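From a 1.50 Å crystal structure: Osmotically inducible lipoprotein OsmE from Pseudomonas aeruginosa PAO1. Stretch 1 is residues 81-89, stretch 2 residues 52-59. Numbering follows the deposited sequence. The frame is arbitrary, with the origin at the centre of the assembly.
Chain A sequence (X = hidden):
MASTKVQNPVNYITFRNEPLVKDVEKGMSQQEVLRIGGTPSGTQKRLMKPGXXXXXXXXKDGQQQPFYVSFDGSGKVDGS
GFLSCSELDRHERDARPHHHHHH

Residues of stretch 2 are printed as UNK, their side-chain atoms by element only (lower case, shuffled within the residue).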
# COMPACT_ATOMS: atom_id res chain seq x y z
N GLY A 81 -2.04 -3.89 -1.26
CA GLY A 81 -2.66 -5.10 -0.60
C GLY A 81 -2.76 -4.88 0.90
O GLY A 81 -2.30 -3.89 1.45
N PHE A 82 -3.48 -5.83 1.52
CA PHE A 82 -3.86 -5.63 2.92
C PHE A 82 -2.80 -6.22 3.86
O PHE A 82 -3.01 -7.25 4.63
CB PHE A 82 -5.25 -6.33 3.08
CG PHE A 82 -6.35 -5.68 2.35
CD1 PHE A 82 -6.98 -4.58 2.93
CD2 PHE A 82 -6.70 -6.04 1.06
CE1 PHE A 82 -8.01 -3.91 2.27
CE2 PHE A 82 -7.69 -5.33 0.39
CZ PHE A 82 -8.39 -4.29 1.00
N LEU A 83 -1.58 -5.67 3.78
CA LEU A 83 -0.47 -6.02 4.69
C LEU A 83 0.49 -4.84 4.76
O LEU A 83 0.31 -3.90 3.96
CB LEU A 83 0.20 -7.35 4.27
CG LEU A 83 0.65 -7.46 2.85
CD1 LEU A 83 1.85 -8.40 2.79
CD2 LEU A 83 -0.39 -7.99 1.84
N SER A 84 1.37 -4.83 5.73
CA SER A 84 2.34 -3.73 5.84
C SER A 84 3.47 -3.89 4.88
O SER A 84 3.71 -4.94 4.39
CB SER A 84 2.95 -3.73 7.26
OG SER A 84 3.72 -4.87 7.49
N CYS A 85 4.22 -2.81 4.69
CA CYS A 85 5.40 -2.93 3.86
C CYS A 85 6.50 -3.93 4.43
O CYS A 85 7.19 -4.60 3.60
CB CYS A 85 6.06 -1.58 3.62
SG CYS A 85 5.06 -0.47 2.61
N SER A 86 6.62 -4.03 5.74
CA SER A 86 7.59 -4.96 6.29
C SER A 86 7.10 -6.39 6.14
O SER A 86 7.95 -7.24 5.75
CB SER A 86 8.07 -4.60 7.66
OG SER A 86 7.07 -4.88 8.59
N GLU A 87 5.76 -6.61 6.17
CA GLU A 87 5.23 -7.89 5.75
C GLU A 87 5.51 -8.24 4.30
O GLU A 87 5.78 -9.38 3.96
CB GLU A 87 3.77 -8.10 6.19
CG GLU A 87 3.44 -7.97 7.68
CD GLU A 87 1.91 -8.08 7.87
OE1 GLU A 87 1.06 -7.12 7.62
OE2 GLU A 87 1.50 -9.21 8.23
N LEU A 88 5.35 -7.25 3.44
CA LEU A 88 5.64 -7.41 2.07
C LEU A 88 7.13 -7.84 1.92
O LEU A 88 7.39 -8.79 1.21
CB LEU A 88 5.33 -6.07 1.32
CG LEU A 88 5.59 -6.16 -0.18
CD1 LEU A 88 4.75 -7.31 -0.74
CD2 LEU A 88 5.03 -4.88 -0.77
N ASP A 89 7.99 -7.12 2.61
CA ASP A 89 9.48 -7.43 2.47
C ASP A 89 9.70 -8.86 2.90
O ASP A 89 10.46 -9.59 2.19
CB ASP A 89 10.24 -6.52 3.36
CG ASP A 89 10.51 -5.16 2.74
OD1 ASP A 89 10.40 -4.86 1.47
OD2 ASP A 89 10.81 -4.31 3.59
N UNK A 52 9.86 1.41 -3.89
CA UNK A 52 9.63 1.84 -2.58
C UNK A 52 8.21 1.42 -2.18
O UNK A 52 7.47 0.87 -2.98
c UNK A 52 9.69 3.30 -2.46
o UNK A 52 8.73 3.82 -3.31
N UNK A 53 7.94 1.56 -0.92
CA UNK A 53 6.64 1.03 -0.41
C UNK A 53 6.11 2.04 0.63
O UNK A 53 6.81 2.52 1.50
c UNK A 53 6.88 -0.33 0.22
s UNK A 53 5.33 -1.16 0.68
N UNK A 54 4.79 2.30 0.58
CA UNK A 54 4.14 3.11 1.60
C UNK A 54 3.23 2.25 2.46
O UNK A 54 2.45 1.42 1.92
o UNK A 54 5.03 5.37 0.11
n UNK A 54 3.01 6.06 -0.58
c UNK A 54 3.81 5.25 0.09
c UNK A 54 3.16 4.11 0.92
N UNK A 55 3.35 2.45 3.77
CA UNK A 55 2.50 1.58 4.70
C UNK A 55 1.42 2.47 5.24
O UNK A 55 1.67 3.65 5.63
o UNK A 55 4.16 0.04 5.56
c UNK A 55 3.27 1.07 5.90
N UNK A 56 0.21 1.91 5.43
CA UNK A 56 -0.95 2.64 6.02
C UNK A 56 -1.68 1.77 6.98
O UNK A 56 -1.47 0.50 7.00
c UNK A 56 -1.96 3.00 4.92
c UNK A 56 -0.81 5.82 2.64
o UNK A 56 0.20 5.84 0.49
c UNK A 56 -1.33 3.72 3.72
c UNK A 56 -0.22 3.71 1.54
c UNK A 56 -1.35 5.11 3.72
c UNK A 56 -0.79 3.05 2.67
c UNK A 56 -0.27 5.13 1.54
N UNK A 57 -2.47 2.43 7.83
CA UNK A 57 -3.44 1.66 8.61
C UNK A 57 -4.79 2.23 8.16
O UNK A 57 -5.10 3.40 8.36
c UNK A 57 -1.65 -0.09 10.54
c UNK A 57 -1.87 1.40 10.56
c UNK A 57 -4.46 1.28 10.85
c UNK A 57 -3.25 1.91 10.13
N UNK A 58 -5.62 1.37 7.60
CA UNK A 58 -6.99 1.80 7.25
C UNK A 58 -7.82 1.73 8.51
O UNK A 58 -7.61 0.77 9.35
c UNK A 58 -6.81 0.62 4.90
c UNK A 58 -7.50 -0.45 4.07
c UNK A 58 -6.59 1.94 4.18
c UNK A 58 -7.57 0.84 6.22
N UNK A 59 -8.70 2.70 8.67
CA UNK A 59 -9.53 2.73 9.89
C UNK A 59 -10.95 3.00 9.42
O UNK A 59 -11.29 4.12 8.95
n UNK A 59 -9.19 4.76 13.00
c UNK A 59 -9.01 3.86 10.80
o UNK A 59 -10.40 2.94 12.52
c UNK A 59 -9.61 3.82 12.18
O HOH W 1 5.77 -1.65 7.26

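Position 52 carries one carbon followed by one oxygen. Its CA-to-CB bond points away from residues 81-89 and the side chain touches none of them. A single hydroxyl-bearing carbon identifies Ser52.

At position 53 one carbon is followed by a sulfur, which lies 2.1 Å from Cys85 SG. That is a covalent sulfur-sulfur distance, so the residue is Cys53. The disulfide between Cys53 SG and Cys85 SG has a chi3 of -84°, close to the relaxed value for such a bond. Leu88 adds an apolar contact, its CD2 4.0 Å from Cys53 SG.

Position 54 has two side-chain carbons, the second carrying two further atoms, an oxygen and a nitrogen. The CA-to-CB bond points away from residues 81-89, as expected for alternation along a strand, although the backbone C of position 54 lies 3.3 Å from Cys85 SG. The branched end is the amide of Asn54.

Position 55 again has one carbon and one oxygen, but here CA-to-CB points toward the other stretch. The oxygen at position 55 sits 3.0 Å from Cys85 N and 3.1 Å from Cys85 SG, where the helix begins. The residue is Ser55. A water bonded to Ser55 OG at 2.9 Å also accepts from Ser86 N at 2.9 Å, linking the strand to the first helical turn.

At position 56 one carbon leads to a six-carbon ring bearing an oxygen. The ring does not contact residues 81-89. These atoms make it Tyr56; Asn54 ND2 donates to Tyr56 OH at 3.0 Å, joining alternate residues of the strand.

Position 57 has four carbons, forked at the first, with one arm two carbons long. It is exposed and without a contact to the other stretch. This is Ile57.

Position 58 also has four carbons, but the fork comes at the second. Its CA-to-CB bond points toward residues 81-89, and a terminal carbon of position 58 meets Phe82 CE1 at 3.9 Å, approaching the ring obliquely. The residue is Leu58.

Position 59 has two carbons, the second carrying an oxygen and a nitrogen. Exposed and far from the other stretch, it is Asn59.

The contact is small, 266 Å² in all, and is held covalently by the Cys53-Cys85 disulfide. Strand and helix axes run at 132°, and Ser55 lies nearest Cys85 in backbone register. Ser84 caps the helix, its OG accepting from Glu87 N at 3.0 Å, while Ser84 N donates to Glu87 OE1 at 3.0 Å. The disulfide thus ties the strand to the capped first turn, with the Phe82-Leu58 pair forming a separate apolar contact farther along the strand.

Stretch 2, residues 52-59: SCNSYILN
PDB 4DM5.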